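Long-range contacts in pyruvate-formate lyase-activating enzyme (Bacteroides vulgatus ATCC 8482, PDB 3CAN), which is probably an activating enzyme of the radical SAM superfamily, whose members typically have a full or partial barrel of parallel strands and helices: residues M52-L62 with V88-I99; H125-P133 with L171-G182. All coordinates share one frame; numbering follows the deposited sequence. Where two conformers were deposited one is given.

Contact 1 (M52-L62 with V88-I99)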
loop_
_atom_site.group_PDB
_atom_site.type_symbol
_atom_site.label_atom_id
_atom_site.label_comp_id
_atom_site.label_asym_id
_atom_site.label_seq_id
_atom_site.Cartn_x
_atom_site.Cartn_y
_atom_site.Cartn_z
HETATM N N MSE A 52 3.435 -15.936 11.692
HETATM C CA MSE A 52 4.079 -15.055 12.678
HETATM C C MSE A 52 5.536 -15.440 12.975
HETATM O O MSE A 52 6.370 -14.578 13.215
HETATM C CB MSE A 52 3.263 -14.997 13.968
HETATM C CG MSE A 52 1.983 -14.207 13.852
HETATM SE SE MSE A 52 1.114 -13.922 15.576
HETATM C CE MSE A 52 0.466 -15.717 15.894
ATOM N N ARG A 53 5.857 -16.728 12.936
ATOM C CA ARG A 53 7.231 -17.151 13.131
ATOM C C ARG A 53 8.157 -16.741 11.981
ATOM O O ARG A 53 9.387 -16.770 12.131
ATOM C CB ARG A 53 7.291 -18.663 13.338
ATOM C CG ARG A 53 6.820 -19.092 14.703
ATOM C CD ARG A 53 7.190 -20.537 14.978
ATOM N NE ARG A 53 6.188 -21.437 14.444
ATOM C CZ ARG A 53 5.061 -21.779 15.072
ATOM N NH1 ARG A 53 4.207 -22.590 14.482
ATOM N NH2 ARG A 53 4.770 -21.316 16.285
ATOM N N ASN A 54 7.574 -16.331 10.852
ATOM C CA ASN A 54 8.334 -16.085 9.638
ATOM C C ASN A 54 8.033 -14.731 8.998
ATOM O O ASN A 54 8.132 -14.567 7.783
ATOM C CB ASN A 54 8.093 -17.224 8.655
ATOM C CG ASN A 54 8.617 -18.559 9.183
ATOM O OD1 ASN A 54 9.835 -18.795 9.218
ATOM N ND2 ASN A 54 7.702 -19.421 9.617
ATOM N N CYS A 55 7.681 -13.754 9.825
ATOM C CA CYS A 55 7.550 -12.390 9.320
ATOM C C CYS A 55 7.699 -11.391 10.438
ATOM O O CYS A 55 7.844 -11.767 11.608
ATOM C CB CYS A 55 6.243 -12.197 8.545
ATOM S SG CYS A 55 4.748 -12.116 9.564
ATOM N N GLU A 56 7.699 -10.120 10.063
ATOM C CA GLU A 56 7.902 -9.016 10.984
ATOM C C GLU A 56 6.606 -8.319 11.418
ATOM O O GLU A 56 6.588 -7.656 12.458
ATOM C CB GLU A 56 8.822 -7.981 10.341
ATOM C CG GLU A 56 10.276 -8.292 10.428
ATOM C CD GLU A 56 10.717 -9.472 9.597
ATOM O OE1 GLU A 56 10.269 -9.648 8.448
ATOM O OE2 GLU A 56 11.570 -10.224 10.088
ATOM N N LEU A 57 5.539 -8.435 10.618
ATOM C CA LEU A 57 4.332 -7.631 10.792
ATOM C C LEU A 57 3.151 -8.300 10.116
ATOM O O LEU A 57 3.288 -8.795 8.988
ATOM C CB LEU A 57 4.544 -6.262 10.131
ATOM C CG LEU A 57 3.413 -5.256 10.166
ATOM C CD1 LEU A 57 3.158 -4.805 11.614
ATOM C CD2 LEU A 57 3.741 -4.041 9.266
ATOM N N LEU A 58 1.999 -8.314 10.789
ATOM C CA LEU A 58 0.766 -8.766 10.168
ATOM C C LEU A 58 -0.086 -7.566 9.798
ATOM O O LEU A 58 -0.065 -6.533 10.482
ATOM C CB LEU A 58 -0.041 -9.678 11.096
ATOM C CG LEU A 58 0.513 -11.038 11.515
ATOM C CD1 LEU A 58 -0.605 -11.928 12.036
ATOM C CD2 LEU A 58 1.324 -11.744 10.407
ATOM N N LEU A 59 -0.834 -7.713 8.711
ATOM C CA LEU A 59 -1.778 -6.709 8.237
ATOM C C LEU A 59 -3.146 -7.359 8.233
ATOM O O LEU A 59 -3.305 -8.458 7.711
ATOM C CB LEU A 59 -1.422 -6.270 6.808
ATOM C CG LEU A 59 0.038 -5.889 6.563
ATOM C CD1 LEU A 59 0.299 -5.694 5.075
ATOM C CD2 LEU A 59 0.407 -4.626 7.362
ATOM N N ILE A 60 -4.133 -6.720 8.847
ATOM C CA ILE A 60 -5.494 -7.255 8.802
ATOM C C ILE A 60 -6.475 -6.148 8.465
ATOM O O ILE A 60 -6.415 -5.070 9.060
ATOM C CB ILE A 60 -5.899 -7.924 10.146
ATOM C CG1 ILE A 60 -4.925 -9.046 10.501
ATOM C CG2 ILE A 60 -7.313 -8.488 10.054
ATOM C CD1 ILE A 60 -5.048 -9.593 11.938
ATOM N N ASP A 61 -7.387 -6.429 7.529
ATOM C CA ASP A 61 -8.456 -5.504 7.163
ATOM C C ASP A 61 -9.622 -5.695 8.129
ATOM O O ASP A 61 -10.009 -6.827 8.421
ATOM C CB ASP A 61 -8.977 -5.785 5.750
ATOM C CG ASP A 61 -7.998 -5.412 4.672
ATOM O OD1 ASP A 61 -6.948 -4.823 4.971
ATOM O OD2 ASP A 61 -8.291 -5.727 3.501
ATOM N N LEU A 62 -10.185 -4.589 8.600
ATOM C CA LEU A 62 -11.406 -4.627 9.402
ATOM C C LEU A 62 -12.469 -3.767 8.718
ATOM O O LEU A 62 -12.690 -2.616 9.076
ATOM C CB LEU A 62 -11.109 -4.132 10.809
ATOM C CG LEU A 62 -12.225 -4.222 11.840
ATOM C CD1 LEU A 62 -12.706 -5.674 11.947
ATOM C CD2 LEU A 62 -11.737 -3.689 13.182
ATOM N N VAL A 88 -3.700 -12.713 16.963
ATOM C CA VAL A 88 -2.462 -11.972 16.804
ATOM C C VAL A 88 -2.187 -11.095 18.031
ATOM O O VAL A 88 -1.058 -11.043 18.534
ATOM C CB VAL A 88 -2.487 -11.143 15.513
ATOM C CG1 VAL A 88 -1.188 -10.378 15.333
ATOM C CG2 VAL A 88 -2.753 -12.075 14.308
ATOM N N ALA A 89 -3.226 -10.426 18.518
ATOM C CA ALA A 89 -3.108 -9.594 19.715
ATOM C C ALA A 89 -2.663 -10.412 20.933
ATOM O O ALA A 89 -1.785 -9.979 21.709
ATOM C CB ALA A 89 -4.427 -8.896 19.992
ATOM N N GLU A 90 -3.265 -11.595 21.104
ATOM C CA GLU A 90 -2.936 -12.471 22.243
ATOM C C GLU A 90 -1.530 -13.074 22.141
ATOM O O GLU A 90 -0.931 -13.459 23.154
ATOM C CB GLU A 90 -3.972 -13.595 22.379
ATOM C CG GLU A 90 -5.314 -13.109 22.904
ATOM C CD GLU A 90 -6.387 -14.192 22.958
ATOM O OE1 GLU A 90 -6.164 -15.318 22.457
ATOM O OE2 GLU A 90 -7.470 -13.905 23.501
ATOM N N ALA A 91 -1.017 -13.149 20.918
ATOM C CA ALA A 91 0.345 -13.601 20.650
ATOM C C ALA A 91 1.390 -12.510 20.887
ATOM O O ALA A 91 2.577 -12.776 20.754
ATOM C CB ALA A 91 0.444 -14.112 19.220
ATOM N N ASP A 92 0.946 -11.303 21.245
ATOM C CA ASP A 92 1.805 -10.144 21.474
ATOM C C ASP A 92 2.707 -9.848 20.271
ATOM O O ASP A 92 3.905 -9.652 20.413
ATOM C CB ASP A 92 2.641 -10.324 22.745
ATOM C CG ASP A 92 3.282 -9.026 23.215
ATOM O OD1 ASP A 92 2.734 -7.933 22.939
ATOM O OD2 ASP A 92 4.323 -9.110 23.889
ATOM N N PHE A 93 2.102 -9.846 19.090
ATOM C CA PHE A 93 2.819 -9.735 17.829
ATOM C C PHE A 93 2.360 -8.458 17.106
ATOM O O PHE A 93 1.176 -8.125 17.150
ATOM C CB PHE A 93 2.553 -10.982 16.982
ATOM C CG PHE A 93 3.423 -11.089 15.766
ATOM C CD1 PHE A 93 4.655 -11.715 15.824
ATOM C CD2 PHE A 93 3.021 -10.543 14.556
ATOM C CE1 PHE A 93 5.455 -11.796 14.697
ATOM C CE2 PHE A 93 3.826 -10.642 13.434
ATOM C CZ PHE A 93 5.039 -11.254 13.512
ATOM N N PRO A 94 3.298 -7.731 16.448
ATOM C CA PRO A 94 2.915 -6.482 15.805
ATOM C C PRO A 94 1.940 -6.659 14.637
ATOM O O PRO A 94 2.143 -7.522 13.769
ATOM C CB PRO A 94 4.236 -5.901 15.288
ATOM C CG PRO A 94 5.286 -6.835 15.631
ATOM C CD PRO A 94 4.745 -8.010 16.314
ATOM N N TYR A 95 0.910 -5.828 14.620
ATOM C CA TYR A 95 -0.043 -5.833 13.524
ATOM C C TYR A 95 -0.555 -4.437 13.223
ATOM O O TYR A 95 -0.598 -3.561 14.112
ATOM C CB TYR A 95 -1.207 -6.798 13.812
ATOM C CG TYR A 95 -2.119 -6.412 14.974
ATOM C CD1 TYR A 95 -3.390 -5.904 14.745
ATOM C CD2 TYR A 95 -1.712 -6.582 16.291
ATOM C CE1 TYR A 95 -4.231 -5.556 15.793
ATOM C CE2 TYR A 95 -2.554 -6.238 17.354
ATOM C CZ TYR A 95 -3.800 -5.728 17.095
ATOM O OH TYR A 95 -4.627 -5.391 18.145
ATOM N N TYR A 96 -0.948 -4.241 11.968
ATOM C CA TYR A 96 -1.652 -3.050 11.519
ATOM C C TYR A 96 -3.087 -3.452 11.188
ATOM O O TYR A 96 -3.334 -4.549 10.665
ATOM C CB TYR A 96 -1.069 -2.483 10.213
ATOM C CG TYR A 96 0.283 -1.812 10.238
ATOM C CD1 TYR A 96 1.106 -1.821 11.352
ATOM C CD2 TYR A 96 0.761 -1.200 9.081
ATOM C CE1 TYR A 96 2.369 -1.201 11.320
ATOM C CE2 TYR A 96 1.999 -0.584 9.043
ATOM C CZ TYR A 96 2.794 -0.585 10.165
ATOM O OH TYR A 96 4.024 0.024 10.097
ATOM N N ILE A 97 -4.014 -2.537 11.450
ATOM C CA ILE A 97 -5.395 -2.682 11.019
ATOM C C ILE A 97 -5.671 -1.662 9.911
ATOM O O ILE A 97 -5.357 -0.484 10.055
ATOM C CB ILE A 97 -6.374 -2.453 12.185
ATOM C CG1 ILE A 97 -6.211 -3.560 13.231
ATOM C CG2 ILE A 97 -7.822 -2.403 11.660
ATOM C CD1 ILE A 97 -6.728 -4.946 12.796
ATOM N N ARG A 98 -6.251 -2.122 8.809
ATOM C CA ARG A 98 -6.664 -1.255 7.726
ATOM C C ARG A 98 -8.179 -1.227 7.613
ATOM O O ARG A 98 -8.826 -2.271 7.631
ATOM C CB ARG A 98 -6.037 -1.710 6.414
ATOM C CG ARG A 98 -4.520 -1.669 6.460
ATOM C CD ARG A 98 -3.953 -3.029 6.777
ATOM N NE ARG A 98 -4.002 -3.868 5.577
ATOM C CZ ARG A 98 -3.130 -3.790 4.570
ATOM N NH1 ARG A 98 -2.116 -2.922 4.615
ATOM N NH2 ARG A 98 -3.261 -4.598 3.518
ATOM N N ILE A 99 -8.736 -0.023 7.509
ATOM C CA ILE A 99 -10.168 0.160 7.339
ATOM C C ILE A 99 -10.392 0.988 6.078
ATOM O O ILE A 99 -10.196 2.199 6.089
ATOM C CB ILE A 99 -10.813 0.831 8.554
ATOM C CG1 ILE A 99 -10.539 0.012 9.818
ATOM C CG2 ILE A 99 -12.354 1.011 8.319
ATOM C CD1 ILE A 99 -11.071 0.678 11.099
#
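M52, a selenomethionine, and F93 run alongside one another in opposite senses, with CG of M52 over the middle of the F93 ring in a CH-pi contact, 3.9 Å from its centroid and 10° off the normal. SE of M52 lies oblique to the ring, 3.6 Å from F93 CB, in a Met-aromatic contact. At the ring edge, near its plane, lies the carbonyl O of C55, 3.4 Å from F93 CZ. With CG anti to the backbone N (chi1 -170°), the F93 ring swings across to the helix end at M52.

A second CH-pi contact forms where L57 crosses Y96 at about a right angle: L57 CD2 is 3.7 Å from the ring centroid. Farther along, R98 bends at chi2 and chi3 to lay its guanidinium over L59 CB. Its NE meets D61 OD1 at 3.2 Å, a salt bridge whose hydrogen bond is bent (144°), the oxygen at the guanidinium edge, tilted somewhat from its plane.

Backbone bonds join the strands, from L58 N to P94 O (3.1 Å) through to L62 N and R98 O (2.9 Å). Two neighbouring parallel strands linked through helices 67-74 and 79-90 form a beta-alpha-beta crossover, consistent with a TIM-barrel-like fold.

Contact 2 (H125-P133 with L171-G182); sequences HPEIINLLP and LTDYGLKATIGG
One face of the H125 imidazole carries L176 CD2, 3.9 Å from the ring centroid and displaced toward the rim, the two side chains crossing at about a right angle. At the ring edge, in plane, water 1 is hydrogen-bonded to H125 ND1 (2.9 Å) and donates to G175 O, bridging the segments. The far nitrogen, NE2, is hydrogen-bonded to the backbone O of A120, so both ring nitrogens have partners and the ring's rotation is probably fixed. G175, with positive phi, closes helix 161-173 in a Schellman motif, L176 N bonding back to L171 O and G175 N to T172 O, and this turn delivers L176 to the imidazole.

Beyond it the chain enters strand 178-180, which runs parallel to strand 128-133 at the margin of the parallel sheet within this chain; with helix 161-173 between them the two strands form a beta-alpha-beta unit. Four backbone bonds zip the pair, from I129 N to K177 O (2.8 Å) to the nearly straight G181 N to L131 O (2.7 Å, 173°).

On the helix-covered face, L131 and L171 meet tip to tip, CD2 to CD1 at 3.9 Å, while I129 CD1 touches L176 CB at the same distance. On the opposite face, that of N130 and T179, T179 CG2 packs on I128 CG1 at 3.9 Å. K177 stretches out, all its torsions beyond CG near anti, and lays CD 3.4 Å from E127 O; water 2 joins its backbone N to P126 O.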
loop_
_atom_site.group_PDB
_atom_site.type_symbol
_atom_site.label_atom_id
_atom_site.label_comp_id
_atom_site.label_asym_id
_atom_site.label_seq_id
_atom_site.Cartn_x
_atom_site.Cartn_y
_atom_site.Cartn_z
ATOM N N HIS A 125 -2.592 -3.619 21.309
ATOM C CA HIS A 125 -3.270 -2.805 20.292
ATOM C C HIS A 125 -2.514 -2.861 18.971
ATOM O O HIS A 125 -1.313 -3.202 18.949
ATOM C CB HIS A 125 -3.333 -1.341 20.727
ATOM C CG HIS A 125 -4.201 -1.098 21.919
ATOM N ND1 HIS A 125 -4.182 0.094 22.612
ATOM C CD2 HIS A 125 -5.117 -1.881 22.535
ATOM C CE1 HIS A 125 -5.056 0.035 23.604
ATOM N NE2 HIS A 125 -5.624 -1.158 23.589
ATOM N N PRO A 126 -3.185 -2.464 17.876
ATOM C CA PRO A 126 -2.454 -2.347 16.607
ATOM C C PRO A 126 -1.374 -1.281 16.686
ATOM O O PRO A 126 -1.509 -0.285 17.428
ATOM C CB PRO A 126 -3.540 -1.947 15.585
ATOM C CG PRO A 126 -4.680 -1.435 16.392
ATOM C CD PRO A 126 -4.605 -2.099 17.736
ATOM N N GLU A 127 -0.300 -1.486 15.926
ATOM C CA GLU A 127 0.740 -0.467 15.791
ATOM C C GLU A 127 0.145 0.838 15.279
ATOM O O GLU A 127 0.511 1.940 15.711
ATOM C CB GLU A 127 1.806 -0.921 14.799
ATOM C CG GLU A 127 2.560 -2.167 15.214
ATOM C CD GLU A 127 3.272 -2.011 16.531
ATOM O OE1 GLU A 127 4.323 -1.333 16.552
ATOM O OE2 GLU A 127 2.798 -2.567 17.543
ATOM N N ILE A 128 -0.753 0.695 14.323
ATOM C CA ILE A 128 -1.465 1.804 13.719
ATOM C C ILE A 128 -2.741 1.262 13.088
ATOM O O ILE A 128 -2.819 0.083 12.710
ATOM C CB ILE A 128 -0.613 2.524 12.630
ATOM C CG1 ILE A 128 -1.230 3.863 12.212
ATOM C CG2 ILE A 128 -0.440 1.643 11.377
ATOM C CD1 ILE A 128 -1.284 4.871 13.283
ATOM N N ILE A 129 -3.749 2.121 13.027
ATOM C CA ILE A 129 -4.960 1.862 12.267
ATOM C C ILE A 129 -4.962 2.825 11.076
ATOM O O ILE A 129 -4.993 4.042 11.262
ATOM C CB ILE A 129 -6.222 2.059 13.114
ATOM C CG1 ILE A 129 -6.220 1.138 14.340
ATOM C CG2 ILE A 129 -7.479 1.792 12.276
ATOM C CD1 ILE A 129 -7.264 1.522 15.403
ATOM N N ASN A 130 -4.910 2.273 9.868
ATOM C CA ASN A 130 -4.926 3.062 8.637
ATOM C C ASN A 130 -6.335 3.177 8.086
ATOM O O ASN A 130 -6.923 2.172 7.664
ATOM C CB ASN A 130 -4.040 2.419 7.573
ATOM C CG ASN A 130 -2.616 2.277 8.025
ATOM O OD1 ASN A 130 -1.896 3.269 8.144
ATOM N ND2 ASN A 130 -2.204 1.040 8.308
ATOM N N LEU A 131 -6.882 4.386 8.119
ATOM C CA LEU A 131 -8.166 4.677 7.482
ATOM C C LEU A 131 -7.879 5.064 6.030
ATOM O O LEU A 131 -7.154 6.020 5.768
ATOM C CB LEU A 131 -8.915 5.801 8.213
ATOM C CG LEU A 131 -9.186 5.593 9.708
ATOM C CD1 LEU A 131 -10.031 6.747 10.264
ATOM C CD2 LEU A 131 -9.855 4.244 9.952
ATOM N N LEU A 132 -8.418 4.292 5.097
ATOM C CA LEU A 132 -8.159 4.483 3.673
ATOM C C LEU A 132 -9.443 4.956 2.986
ATOM O O LEU A 132 -10.274 4.134 2.586
ATOM C CB LEU A 132 -7.666 3.170 3.061
ATOM C CG LEU A 132 -6.557 2.486 3.863
ATOM C CD1 LEU A 132 -6.272 1.087 3.345
ATOM C CD2 LEU A 132 -5.286 3.341 3.853
ATOM N N PRO A 133 -9.618 6.282 2.864
ATOM C CA PRO A 133 -10.849 6.780 2.262
ATOM C C PRO A 133 -11.064 6.275 0.844
ATOM O O PRO A 133 -10.133 6.235 0.021
ATOM C CB PRO A 133 -10.672 8.303 2.287
ATOM C CG PRO A 133 -9.698 8.546 3.369
ATOM C CD PRO A 133 -8.750 7.387 3.296
ATOM N N LEU A 171 -11.253 6.906 17.288
ATOM C CA LEU A 171 -10.222 5.920 17.562
ATOM C C LEU A 171 -9.212 6.443 18.602
ATOM O O LEU A 171 -8.829 5.715 19.523
ATOM C CB LEU A 171 -9.538 5.508 16.251
ATOM C CG LEU A 171 -10.433 4.729 15.287
ATOM C CD1 LEU A 171 -9.838 4.711 13.864
ATOM C CD2 LEU A 171 -10.695 3.304 15.817
ATOM N N THR A 172 -8.821 7.708 18.458
ATOM C CA THR A 172 -7.919 8.368 19.390
ATOM C C THR A 172 -8.527 8.420 20.792
ATOM O O THR A 172 -7.834 8.164 21.778
ATOM C CB THR A 172 -7.566 9.795 18.902
ATOM O OG1 THR A 172 -7.018 9.733 17.571
ATOM C CG2 THR A 172 -6.556 10.450 19.829
ATOM N N ASP A 173 -9.821 8.737 20.874
ATOM C CA ASP A 173 -10.531 8.789 22.157
ATOM C C ASP A 173 -10.515 7.457 22.913
ATOM O O ASP A 173 -10.562 7.451 24.142
ATOM C CB ASP A 173 -11.988 9.244 21.958
ATOM C CG ASP A 173 -12.117 10.734 21.628
ATOM O OD1 ASP A 173 -11.150 11.506 21.810
ATOM O OD2 ASP A 173 -13.214 11.134 21.176
ATOM N N TYR A 174 -10.452 6.340 22.182
ATOM C CA TYR A 174 -10.382 5.003 22.781
ATOM C C TYR A 174 -8.944 4.544 23.027
ATOM O O TYR A 174 -8.704 3.386 23.393
ATOM C CB TYR A 174 -11.119 3.985 21.896
ATOM C CG TYR A 174 -12.617 4.003 22.061
ATOM C CD1 TYR A 174 -13.421 4.756 21.220
ATOM C CD2 TYR A 174 -13.238 3.230 23.044
ATOM C CE1 TYR A 174 -14.809 4.772 21.365
ATOM C CE2 TYR A 174 -14.617 3.241 23.199
ATOM C CZ TYR A 174 -15.403 4.003 22.346
ATOM O OH TYR A 174 -16.784 4.003 22.482
ATOM N N GLY A 175 -7.987 5.447 22.833
ATOM C CA GLY A 175 -6.588 5.169 23.134
ATOM C C GLY A 175 -5.829 4.429 22.054
ATOM O O GLY A 175 -4.765 3.871 22.321
ATOM N N LEU A 176 -6.343 4.485 20.830
ATOM C CA LEU A 176 -5.740 3.817 19.692
ATOM C C LEU A 176 -5.008 4.819 18.795
ATOM O O LEU A 176 -5.309 6.021 18.800
ATOM C CB LEU A 176 -6.817 3.078 18.898
ATOM C CG LEU A 176 -7.565 1.986 19.665
ATOM C CD1 LEU A 176 -8.907 1.689 18.986
ATOM C CD2 LEU A 176 -6.717 0.719 19.791
ATOM N N LYS A 177 -4.030 4.314 18.058
ATOM C CA LYS A 177 -3.238 5.112 17.125
ATOM C C LYS A 177 -3.821 4.950 15.731
ATOM O O LYS A 177 -3.892 3.838 15.205
ATOM C CB LYS A 177 -1.786 4.638 17.114
ATOM C CG LYS A 177 -1.081 4.692 18.456
ATOM C CD LYS A 177 0.321 4.114 18.351
ATOM C CE LYS A 177 1.038 4.163 19.689
ATOM N NZ LYS A 177 2.286 3.343 19.695
ATOM N N ALA A 178 -4.225 6.064 15.136
ATOM C CA ALA A 178 -4.897 6.055 13.844
ATOM C C ALA A 178 -4.402 7.166 12.939
ATOM O O ALA A 178 -3.967 8.237 13.413
ATOM C CB ALA A 178 -6.389 6.179 14.037
ATOM N N THR A 179 -4.488 6.911 11.642
ATOM C CA THR A 179 -4.068 7.870 10.631
ATOM C C THR A 179 -4.895 7.676 9.376
ATOM O O THR A 179 -5.503 6.625 9.186
ATOM C CB THR A 179 -2.565 7.714 10.295
ATOM O OG1 THR A 179 -2.113 8.858 9.559
ATOM C CG2 THR A 179 -2.292 6.426 9.481
ATOM N N ILE A 180 -4.914 8.703 8.527
ATOM C CA ILE A 180 -5.517 8.616 7.205
ATOM C C ILE A 180 -4.433 8.227 6.208
ATOM O O ILE A 180 -3.351 8.820 6.188
ATOM C CB ILE A 180 -6.143 9.970 6.770
ATOM C CG1 ILE A 180 -7.233 10.411 7.743
ATOM C CG2 ILE A 180 -6.714 9.874 5.366
ATOM C CD1 ILE A 180 -8.416 9.496 7.788
ATOM N N GLY A 181 -4.718 7.228 5.383
ATOM C CA GLY A 181 -3.762 6.767 4.391
ATOM C C GLY A 181 -2.887 5.664 4.933
ATOM O O GLY A 181 -2.919 5.359 6.127
ATOM N N GLY A 182 -2.102 5.071 4.036
ATOM C CA GLY A 182 -1.276 3.918 4.363
ATOM C C GLY A 182 -0.027 4.324 5.114
ATOM O O GLY A 182 0.845 3.481 5.362
HETATM O O HOH W 1 -2.673 2.132 21.267
HETATM O O HOH W 2 -3.261 1.595 18.585
HETATM O O HOH W 3 0.325 0.865 19.403
#

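How the contacts relate
Contacts 1 and 2 are adjoining pieces of one parallel sheet: strand 95-101 of contact 1 neighbours strand 128-133 of contact 2, and the backbones probably bond directly, Y95 O to E127 N and I97 O to N130 N, both at 2.8 Å. Contact 1 joins two interior strands, its centre about 8 Å from the chain centre against 11 Å for contact 2, which includes the outermost strand within this chain, where T179 and I180 pack on H135 of the second subunit. Both are partly buried, with 9 and 7 of 18 touching residues buried, and both set aliphatic carbons on aromatic faces. A D61-R98 salt bridge across the strands marks contact 1, bridging waters contact 2.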